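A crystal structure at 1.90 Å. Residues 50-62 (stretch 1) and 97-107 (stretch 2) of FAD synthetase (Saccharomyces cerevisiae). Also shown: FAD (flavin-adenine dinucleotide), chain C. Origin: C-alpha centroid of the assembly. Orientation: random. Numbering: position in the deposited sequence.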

ATOM      1  N   SER A  50      -2.080  -2.086 -20.507  1.00 18.52           N
ATOM      2  CA  SER A  50      -1.359  -0.823 -20.282  1.00 12.32           C
ATOM      3  C   SER A  50      -1.597  -0.278 -18.889  1.00  9.12           C
ATOM      4  O   SER A  50      -2.740  -0.170 -18.442  1.00 11.72           O
ATOM      5  N   PRO A  51      -0.524   0.112 -18.189  1.00 10.89           N
ATOM      6  CA  PRO A  51      -0.726   0.726 -16.866  1.00 12.20           C
ATOM      7  C   PRO A  51      -1.031   2.237 -16.936  1.00 16.65           C
ATOM      8  O   PRO A  51      -1.216   2.872 -15.911  1.00 15.43           O
ATOM      9  N   LEU A  52      -1.084   2.799 -18.135  1.00 12.17           N
ATOM     10  CA  LEU A  52      -1.277   4.242 -18.262  1.00 22.65           C
ATOM     11  C   LEU A  52      -2.642   4.641 -18.817  1.00 18.29           C
ATOM     12  O   LEU A  52      -3.239   5.616 -18.360  1.00 16.53           O
ATOM     13  N   ASN A  53      -3.167   3.875 -19.756  1.00 13.16           N
ATOM     14  CA  ASN A  53      -4.247   4.415 -20.596  1.00 15.82           C
ATOM     15  C   ASN A  53      -5.648   4.179 -20.044  1.00 14.26           C
ATOM     16  O   ASN A  53      -6.650   4.616 -20.641  1.00 13.10           O
ATOM     17  N   GLY A  54      -5.723   3.500 -18.899  1.00 12.08           N
ATOM     18  CA  GLY A  54      -6.994   3.234 -18.256  1.00 16.40           C
ATOM     19  C   GLY A  54      -7.439   1.777 -18.293  1.00 11.88           C
ATOM     20  O   GLY A  54      -8.453   1.443 -17.691  1.00 10.75           O
ATOM     21  N   GLU A  55      -6.710   0.922 -19.000  1.00  6.23           N
ATOM     22  CA  GLU A  55      -7.058  -0.501 -19.023  1.00  9.38           C
ATOM     23  C   GLU A  55      -6.936  -1.042 -17.613  1.00 13.41           C
ATOM     24  O   GLU A  55      -7.664  -1.965 -17.216  1.00  9.52           O
ATOM     25  N   ILE A  56      -5.987  -0.478 -16.876  1.00  6.99           N
ATOM     26  CA  ILE A  56      -5.767  -0.868 -15.488  1.00  8.11           C
ATOM     27  C   ILE A  56      -6.075   0.295 -14.578  1.00 10.96           C
ATOM     28  O   ILE A  56      -5.518   1.364 -14.767  1.00  8.54           O
ATOM     29  N   SER A  57      -6.894   0.068 -13.550  1.00  7.15           N
ATOM     30  CA  SER A  57      -7.016   1.029 -12.474  1.00  9.71           C
ATOM     31  C   SER A  57      -6.388   0.463 -11.200  1.00 13.01           C
ATOM     32  O   SER A  57      -6.474  -0.728 -10.934  1.00  7.09           O
ATOM     33  N   PHE A  58      -5.748   1.324 -10.434  1.00 11.86           N
ATOM     34  CA  PHE A  58      -5.101   0.925  -9.183  1.00  7.53           C
ATOM     35  C   PHE A  58      -6.082   1.183  -8.030  1.00 12.39           C
ATOM     36  O   PHE A  58      -6.525   2.332  -7.829  1.00  8.13           O
ATOM     37  N   SER A  59      -6.469   0.136  -7.286  1.00 12.52           N
ATOM     38  CA  SER A  59      -7.330   0.373  -6.116  1.00  8.87           C
ATOM     39  C   SER A  59      -6.481   0.781  -4.920  1.00 15.08           C
ATOM     40  O   SER A  59      -5.638   0.031  -4.428  1.00 10.71           O
ATOM     41  N   TYR A  60      -6.719   1.992  -4.455  1.00  9.18           N
ATOM     42  CA  TYR A  60      -5.878   2.588  -3.432  1.00  9.29           C
ATOM     43  C   TYR A  60      -6.754   3.100  -2.285  1.00 14.17           C
ATOM     44  O   TYR A  60      -7.719   3.832  -2.519  1.00  8.06           O
ATOM     45  N   ASN A  61      -6.395   2.759  -1.051  1.00 12.57           N
ATOM     46  CA  ASN A  61      -7.156   3.219   0.122  1.00 12.41           C
ATOM     47  C   ASN A  61      -6.226   3.829   1.179  1.00 13.17           C
ATOM     48  O   ASN A  61      -6.645   4.076   2.311  1.00 12.44           O
ATOM     49  N   GLY A  62      -4.982   4.114   0.787  1.00 10.17           N
ATOM     50  CA  GLY A  62      -4.056   4.801   1.675  1.00 10.15           C
ATOM     51  C   GLY A  62      -3.456   3.910   2.760  1.00 10.11           C
ATOM     52  O   GLY A  62      -2.615   4.367   3.542  1.00 11.58           O
ATOM     53  N   PHE A  97       8.593  10.821 -21.070  1.00 34.11           N
ATOM     54  CA  PHE A  97       7.598  10.172 -20.210  1.00 32.27           C
ATOM     55  C   PHE A  97       6.281  10.932 -20.323  1.00 27.59           C
ATOM     56  O   PHE A  97       6.274  12.166 -20.303  1.00 27.19           O
ATOM     57  N   PRO A  98       5.160  10.206 -20.474  1.00 19.86           N
ATOM     58  CA  PRO A  98       3.907  10.923 -20.761  1.00 24.41           C
ATOM     59  C   PRO A  98       3.483  11.816 -19.603  1.00 28.04           C
ATOM     60  O   PRO A  98       3.662  11.445 -18.436  1.00 19.55           O
ATOM     61  N   MET A  99       2.929  12.986 -19.921  1.00 30.49           N
ATOM     62  CA  MET A  99       2.466  13.901 -18.886  1.00 27.92           C
ATOM     63  C   MET A  99       0.982  13.630 -18.619  1.00 26.07           C
ATOM     64  O   MET A  99       0.110  14.094 -19.346  1.00 26.11           O
ATOM     65  N   GLN A 100       0.714  12.866 -17.566  1.00 18.85           N
ATOM     66  CA  GLN A 100      -0.626  12.422 -17.232  1.00 16.74           C
ATOM     67  C   GLN A 100      -0.686  11.919 -15.782  1.00 20.94           C
ATOM     68  O   GLN A 100       0.329  11.864 -15.093  1.00 14.10           O
ATOM     69  N   ARG A 101      -1.878  11.513 -15.350  1.00 17.63           N
ATOM     70  CA  ARG A 101      -2.075  10.980 -13.998  1.00 12.54           C
ATOM     71  C   ARG A 101      -2.394   9.479 -14.049  1.00 17.10           C
ATOM     72  O   ARG A 101      -2.849   8.972 -15.072  1.00 16.30           O
ATOM     73  N   LEU A 102      -2.131   8.780 -12.946  1.00 13.59           N
ATOM     74  CA  LEU A 102      -2.303   7.327 -12.871  1.00 10.88           C
ATOM     75  C   LEU A 102      -3.739   6.986 -12.470  1.00 12.89           C
ATOM     76  O   LEU A 102      -4.202   7.406 -11.419  1.00  9.57           O
ATOM     77  N   PRO A 103      -4.446   6.214 -13.297  1.00 11.10           N
ATOM     78  CA  PRO A 103      -5.848   5.967 -12.954  1.00 12.42           C
ATOM     79  C   PRO A 103      -5.991   5.149 -11.675  1.00 15.65           C
ATOM     80  O   PRO A 103      -5.401   4.071 -11.560  1.00 10.09           O
ATOM     81  N   THR A 104      -6.815   5.643 -10.759  1.00  9.91           N
ATOM     82  CA  THR A 104      -6.838   5.127  -9.404  1.00 10.61           C
ATOM     83  C   THR A 104      -8.274   5.157  -8.923  1.00 12.11           C
ATOM     84  O   THR A 104      -9.042   6.031  -9.327  1.00  8.75           O
ATOM     85  N   VAL A 105      -8.646   4.198  -8.076  1.00  9.23           N
ATOM     86  CA  VAL A 105     -10.004   4.147  -7.562  1.00 11.36           C
ATOM     87  C   VAL A 105      -9.969   4.020  -6.055  1.00 14.44           C
ATOM     88  O   VAL A 105      -9.249   3.168  -5.546  1.00  8.87           O
ATOM     89  N   PHE A 106     -10.736   4.870  -5.360  1.00  7.23           N
ATOM     90  CA  PHE A 106     -10.825   4.845  -3.909  1.00 12.52           C
ATOM     91  C   PHE A 106     -12.287   4.745  -3.547  1.00 13.78           C
ATOM     92  O   PHE A 106     -13.082   5.602  -3.939  1.00 14.21           O
ATOM     93  N   ILE A 107     -12.658   3.713  -2.799  1.00 16.95           N
ATOM     94  CA  ILE A 107     -14.042   3.634  -2.356  1.00 16.89           C
ATOM     95  C   ILE A 107     -14.137   4.302  -0.997  1.00 22.01           C
ATOM     96  O   ILE A 107     -13.587   3.807  -0.010  1.00 14.50           O
TER

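Two parallel strands, 56-59 and 102-106, illustrate a general principle: where backbone hydrogen bonds fix the register of a sheet, side chains divide between its faces and fill whatever space the ladder leaves. The ladder comes first. Val105 N donates to Phe58 O at 2.8 Å, the shortest of three rungs; Phe58 N donates to Pro103 O and Tyr60 N to Val105 O, both at 3.0 Å and nearly linear. Pro103 has no amide hydrogen to give, but its carbonyl still serves as an acceptor. Short CA-H...O contacts reinforce the same edges, among them Thr104 CA to Phe58 O at 3.2 Å and Ser59 CA to Val105 O at 3.4 Å.

The one side-chain hydrogen bond between the stretches lies outside the ladder. Gln100 points toward stretch 1 with chi1 p and chi2 t, and its NE2 donates to Leu52 O at 3.0 Å. The same NE2 also donates to Arg101 O at 3.1 Å, so one amide group links its loop to stretch 1 and, through Arg101 O, to its own stretch. On the other side of this link the turn is organized internally: Ser50 OG accepts from Leu52 N at 3.0 Å and from Asn53 N at 3.2 Å, while Asn53 OD1 accepts from Glu55 N at 3.1 Å. Asn53 and Glu55 themselves point away from stretch 2. Thr104, rotamer m, likewise spends its hydroxyl locally, OG1 donating to Leu102 O at 2.9 Å, which leaves its methyl for packing.

The bound FAD extends the polar pattern beyond the strands. Its adenine pairs with the backbone of Ile107: Ile107 N donates to FAD N1A and FAD N6A donates to Ile107 O, each at 2.9 Å. The ribose hydroxyl FAD O2B donates to Ser59 O, also at 2.9 Å.

Around this frame, apolar side chains pack against one another and against backbone carbonyls. Leu52, with chi1 m and chi2 t, is the most extensively covered residue; its CD1 lies 3.8 Å from Pro98 CG. Pro103 points toward stretch 1 and sets its ring against the turn, CG lying 3.8 Å from Leu52 O and 4.0 Å from Gly54 CA. Leu102, chi1 t and chi2 p, starts sideways but brings CD1 to 3.5 Å from Pro51 O.

Within the sheet, Phe58 and Thr104 share one face and Ser59 and Val105 the other. Phe58, chi1 t, leads its ring away; its closest side-chain contact with Thr104 is CB to OG1 at 4.3 Å, while the backbones meet closely. Thr104 CG2 instead meets Tyr60 CB at 3.5 Å. On the other face Val105, rotamer p, places CG1 3.4 Å from Ser57 OG and 3.9 Å from Ser59 CB. Phe106, chi1 t, closes the far end: CD1 approaches Tyr60 O at 3.3 Å and FAD N1A at 3.6 Å, joining strand packing to the adenine.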

ATOM      1  CB  SER A  50      -1.806   0.229 -21.281  1.00 18.99           C
ATOM      2  OG  SER A  50      -1.368   1.507 -20.849  1.00 16.90           O
ATOM      3  CB  PRO A  51       0.614   0.509 -16.176  1.00 13.40           C
ATOM      4  CG  PRO A  51       1.619   0.477 -17.312  1.00 13.74           C
ATOM      5  CD  PRO A  51       0.898  -0.080 -18.513  1.00 18.39           C
ATOM      6  CB  LEU A  52      -0.184   4.845 -19.125  1.00 13.75           C
ATOM      7  CG  LEU A  52       1.244   4.767 -18.574  1.00 27.31           C
ATOM      8  CD1 LEU A  52       2.258   5.090 -19.661  1.00 30.57           C
ATOM      9  CD2 LEU A  52       1.426   5.676 -17.393  1.00 20.07           C
ATOM     10  CB  ASN A  53      -4.107   3.902 -22.036  1.00 14.25           C
ATOM     11  CG  ASN A  53      -4.326   2.394 -22.146  1.00 19.78           C
ATOM     12  OD1 ASN A  53      -4.685   1.734 -21.178  1.00 15.77           O
ATOM     13  ND2 ASN A  53      -4.075   1.845 -23.324  1.00 15.59           N
ATOM     14  CB  GLU A  55      -6.128  -1.312 -19.944  1.00 12.22           C
ATOM     15  CG  GLU A  55      -6.295  -0.990 -21.415  1.00 17.74           C
ATOM     16  CD  GLU A  55      -5.311  -1.750 -22.315  1.00 19.91           C
ATOM     17  OE1 GLU A  55      -4.636  -2.664 -21.833  1.00 17.42           O
ATOM     18  OE2 GLU A  55      -5.212  -1.434 -23.510  1.00 30.21           O
ATOM     19  CB  ILE A  56      -4.299  -1.233 -15.219  1.00 11.39           C
ATOM     20  CG1 ILE A  56      -3.834  -2.402 -16.099  1.00 10.43           C
ATOM     21  CG2 ILE A  56      -4.123  -1.667 -13.763  1.00  9.22           C
ATOM     22  CD1 ILE A  56      -2.362  -2.697 -15.928  1.00 11.97           C
ATOM     23  CB  SER A  57      -8.469   1.325 -12.181  1.00 15.25           C
ATOM     24  OG  SER A  57      -8.533   2.366 -11.240  1.00 22.27           O
ATOM     25  CB  PHE A  58      -3.822   1.764  -9.000  1.00  8.99           C
ATOM     26  CG  PHE A  58      -2.921   1.250  -7.922  1.00  8.90           C
ATOM     27  CD1 PHE A  58      -1.807   0.508  -8.245  1.00 11.20           C
ATOM     28  CD2 PHE A  58      -3.208   1.495  -6.587  1.00  8.63           C
ATOM     29  CE1 PHE A  58      -0.976  -0.013  -7.244  1.00 11.06           C
ATOM     30  CE2 PHE A  58      -2.397   0.974  -5.572  1.00 11.92           C
ATOM     31  CZ  PHE A  58      -1.286   0.222  -5.896  1.00 13.96           C
ATOM     32  CB  SER A  59      -8.256  -0.812  -5.773  1.00 14.44           C
ATOM     33  OG  SER A  59      -7.524  -1.997  -5.497  1.00 19.78           O
ATOM     34  CB  TYR A  60      -5.123   3.754  -4.051  1.00  7.75           C
ATOM     35  CG  TYR A  60      -4.181   4.469  -3.110  1.00 10.76           C
ATOM     36  CD1 TYR A  60      -3.094   3.797  -2.547  1.00  9.56           C
ATOM     37  CD2 TYR A  60      -4.354   5.823  -2.801  1.00 12.65           C
ATOM     38  CE1 TYR A  60      -2.216   4.440  -1.695  1.00  9.98           C
ATOM     39  CE2 TYR A  60      -3.485   6.474  -1.955  1.00  9.21           C
ATOM     40  CZ  TYR A  60      -2.407   5.773  -1.397  1.00 12.43           C
ATOM     41  OH  TYR A  60      -1.496   6.365  -0.559  1.00  8.53           O
ATOM     42  CB  ASN A  61      -7.972   2.080   0.747  1.00 13.06           C
ATOM     43  CG  ASN A  61      -7.083   0.951   1.286  1.00 19.04           C
ATOM     44  OD1 ASN A  61      -5.854   1.018   1.224  1.00 13.63           O
ATOM     45  ND2 ASN A  61      -7.713  -0.093   1.813  1.00 21.55           N
ATOM     46  CB  PHE A  97       8.087  10.141 -18.762  1.00 25.43           C
ATOM     47  CG  PHE A  97       7.332   9.182 -17.890  1.00 28.21           C
ATOM     48  CD1 PHE A  97       7.799   7.878 -17.697  1.00 25.95           C
ATOM     49  CD2 PHE A  97       6.155   9.577 -17.252  1.00 22.99           C
ATOM     50  CE1 PHE A  97       7.109   6.982 -16.899  1.00 20.76           C
ATOM     51  CE2 PHE A  97       5.460   8.683 -16.430  1.00 20.01           C
ATOM     52  CZ  PHE A  97       5.946   7.370 -16.265  1.00 21.62           C
ATOM     53  CB  PRO A  98       2.865   9.809 -20.961  1.00 29.08           C
ATOM     54  CG  PRO A  98       3.534   8.523 -20.649  1.00 34.28           C
ATOM     55  CD  PRO A  98       4.990   8.745 -20.376  1.00 28.43           C
ATOM     56  CB  MET A  99       2.718  15.363 -19.295  1.00 26.29           C
ATOM     57  CG  MET A  99       2.506  16.384 -18.160  1.00 28.19           C
ATOM     58  SD  MET A  99       3.881  16.664 -16.981  1.00 24.76           S
ATOM     59  CE  MET A  99       5.073  17.631 -17.897  1.00 34.07           C
ATOM     60  CB  GLN A 100      -1.034  11.269 -18.154  1.00 22.69           C
ATOM     61  CG  GLN A 100      -0.171  10.013 -17.958  1.00 20.62           C
ATOM     62  CD  GLN A 100      -0.803   8.798 -18.591  1.00 22.34           C
ATOM     63  OE1 GLN A 100      -0.511   8.479 -19.736  1.00 22.30           O
ATOM     64  NE2 GLN A 100      -1.704   8.121 -17.852  1.00 19.63           N
ATOM     65  CB  ARG A 101      -3.209  11.741 -13.309  1.00 19.31           C
ATOM     66  CG  ARG A 101      -2.976  13.260 -13.328  1.00 20.58           C
ATOM     67  CD  ARG A 101      -3.939  14.012 -12.447  1.00 25.64           C
ATOM     68  NE  ARG A 101      -5.296  13.914 -12.959  1.00 24.91           N
ATOM     69  CZ  ARG A 101      -6.357  14.499 -12.410  1.00 35.29           C
ATOM     70  NH1 ARG A 101      -6.225  15.253 -11.322  1.00 34.35           N
ATOM     71  NH2 ARG A 101      -7.548  14.339 -12.965  1.00 32.02           N
ATOM     72  CB  LEU A 102      -1.356   6.754 -11.805  1.00 10.22           C
ATOM     73  CG  LEU A 102      -1.170   5.239 -11.878  1.00 13.92           C
ATOM     74  CD1 LEU A 102      -0.368   4.878 -13.124  1.00  9.30           C
ATOM     75  CD2 LEU A 102      -0.446   4.716 -10.631  1.00 12.73           C
ATOM     76  CB  PRO A 103      -6.378   5.157 -14.141  1.00 13.33           C
ATOM     77  CG  PRO A 103      -5.394   5.371 -15.247  1.00 20.41           C
ATOM     78  CD  PRO A 103      -4.070   5.655 -14.613  1.00 16.83           C
ATOM     79  CB  THR A 104      -5.942   5.991  -8.471  1.00 11.92           C
ATOM     80  OG1 THR A 104      -4.592   5.997  -8.968  1.00 16.36           O
ATOM     81  CG2 THR A 104      -5.964   5.463  -7.004  1.00  9.55           C
ATOM     82  CB  VAL A 105     -10.811   2.964  -8.156  1.00 16.26           C
ATOM     83  CG1 VAL A 105      -9.976   1.706  -8.188  1.00 17.67           C
ATOM     84  CG2 VAL A 105     -12.091   2.714  -7.339  1.00 14.51           C
ATOM     85  CB  PHE A 106     -10.255   6.127  -3.292  1.00 12.59           C
ATOM     86  CG  PHE A 106     -10.477   6.231  -1.788  1.00 13.15           C
ATOM     87  CD1 PHE A 106     -10.284   5.126  -0.961  1.00 13.57           C
ATOM     88  CD2 PHE A 106     -10.872   7.434  -1.212  1.00 20.59           C
ATOM     89  CE1 PHE A 106     -10.471   5.216   0.409  1.00 20.36           C
ATOM     90  CE2 PHE A 106     -11.078   7.533   0.178  1.00 19.88           C
ATOM     91  CZ  PHE A 106     -10.874   6.422   0.977  1.00 20.84           C
ATOM     92  CB  ILE A 107     -14.578   2.200  -2.337  1.00 19.56           C
ATOM     93  CG1 ILE A 107     -14.356   1.522  -3.700  1.00 13.26           C
ATOM     94  CG2 ILE A 107     -16.077   2.206  -1.972  1.00 21.56           C
ATOM     95  CD1 ILE A 107     -14.975   2.301  -4.906  1.00 13.64           C
TER
HETATM   96  PA  FAD C2762      -8.793  -5.086   2.427  1.00 25.11           P
HETATM   97  O1A FAD C2762      -8.843  -4.310   3.715  1.00 25.55           O
HETATM   98  O2A FAD C2762     -10.165  -5.227   1.826  1.00 38.25           O
HETATM   99  O5B FAD C2762      -7.723  -4.496   1.360  1.00 20.66           O
HETATM  100  C5B FAD C2762      -7.310  -5.326   0.290  1.00 16.98           C
HETATM  101  C4B FAD C2762      -7.021  -4.443  -0.927  1.00 15.06           C
HETATM  102  O4B FAD C2762      -8.230  -4.056  -1.525  1.00 19.87           O
HETATM  103  C3B FAD C2762      -6.318  -3.157  -0.538  1.00 16.45           C
HETATM  104  O3B FAD C2762      -4.921  -3.310  -0.532  1.00 14.93           O
HETATM  105  C2B FAD C2762      -6.776  -2.208  -1.631  1.00 12.69           C
HETATM  106  O2B FAD C2762      -5.975  -2.357  -2.784  1.00 16.97           O
HETATM  107  C1B FAD C2762      -8.169  -2.700  -1.926  1.00 16.42           C
HETATM  108  N9A FAD C2762      -9.117  -1.921  -1.114  1.00 18.03           N
HETATM  109  C8A FAD C2762      -9.648  -2.233   0.112  1.00 23.63           C
HETATM  110  N7A FAD C2762     -10.497  -1.238   0.488  1.00 14.64           N
HETATM  111  C5A FAD C2762     -10.481  -0.293  -0.488  1.00 19.71           C
HETATM  112  C6A FAD C2762     -11.127   0.918  -0.631  1.00 15.26           C
HETATM  113  N6A FAD C2762     -11.984   1.392   0.292  1.00 15.88           N
HETATM  114  N1A FAD C2762     -10.913   1.632  -1.774  1.00 13.01           N
HETATM  115  C2A FAD C2762     -10.068   1.190  -2.770  1.00 15.73           C
HETATM  116  N3A FAD C2762      -9.395   0.001  -2.605  1.00 15.74           N
HETATM  117  C4A FAD C2762      -9.635  -0.728  -1.493  1.00 16.27           C
HETATM  118  N1  FAD C2762     -13.583 -11.146  -3.015  1.00 23.68           N
HETATM  119  C2  FAD C2762     -14.085 -12.293  -3.572  1.00 23.88           C
HETATM  120  O2  FAD C2762     -14.454 -13.222  -2.852  1.00 30.53           O
HETATM  121  N3  FAD C2762     -14.184 -12.411  -4.937  1.00 26.86           N
HETATM  122  C4  FAD C2762     -13.786 -11.380  -5.761  1.00 28.00           C
HETATM  123  O4  FAD C2762     -13.893 -11.558  -6.979  1.00 24.47           O
HETATM  124  C4X FAD C2762     -13.275 -10.206  -5.199  1.00 18.42           C
HETATM  125  N5  FAD C2762     -12.857  -9.140  -5.990  1.00 21.16           N
HETATM  126  C5X FAD C2762     -12.346  -7.992  -5.417  1.00 18.24           C
HETATM  127  C6  FAD C2762     -11.925  -6.918  -6.201  1.00 16.27           C
HETATM  128  C7  FAD C2762     -11.440  -5.757  -5.591  1.00 14.18           C
HETATM  129  C7M FAD C2762     -10.991  -4.578  -6.406  1.00 16.31           C
HETATM  130  C8  FAD C2762     -11.363  -5.688  -4.206  1.00 21.91           C
HETATM  131  C8M FAD C2762     -10.821  -4.460  -3.537  1.00 21.95           C
HETATM  132  C9  FAD C2762     -11.771  -6.761  -3.434  1.00 21.88           C
HETATM  133  C9A FAD C2762     -12.271  -7.903  -4.026  1.00 23.12           C
HETATM  134  N10 FAD C2762     -12.688  -8.950  -3.229  1.00 24.68           N
HETATM  135  C10 FAD C2762     -13.165 -10.105  -3.816  1.00 24.87           C
HETATM  136  C1' FAD C2762     -12.566  -8.845  -1.733  1.00 26.69           C
HETATM  137  C2' FAD C2762     -11.178  -9.340  -1.270  1.00 21.38           C
HETATM  138  O2' FAD C2762     -10.838 -10.610  -1.773  1.00 25.97           O
HETATM  139  C3' FAD C2762     -11.032  -9.364   0.249  1.00 28.60           C
HETATM  140  O3' FAD C2762     -11.805 -10.416   0.772  1.00 25.46           O
HETATM  141  C4' FAD C2762     -11.472  -8.046   0.856  1.00 29.94           C
HETATM  142  O4' FAD C2762     -10.883  -6.969   0.158  1.00 26.79           O
HETATM  143  C5' FAD C2762     -11.041  -7.961   2.321  1.00 27.30           C
HETATM  144  O5' FAD C2762      -9.715  -8.443   2.442  1.00 38.05           O
HETATM  145  P   FAD C2762      -8.654  -7.711   3.408  1.00 34.15           P
HETATM  146  O1P FAD C2762      -9.362  -7.218   4.649  1.00 31.74           O
HETATM  147  O2P FAD C2762      -7.470  -8.616   3.661  1.00 31.53           O
HETATM  148  O3P FAD C2762      -8.034  -6.468   2.624  1.00 31.54           O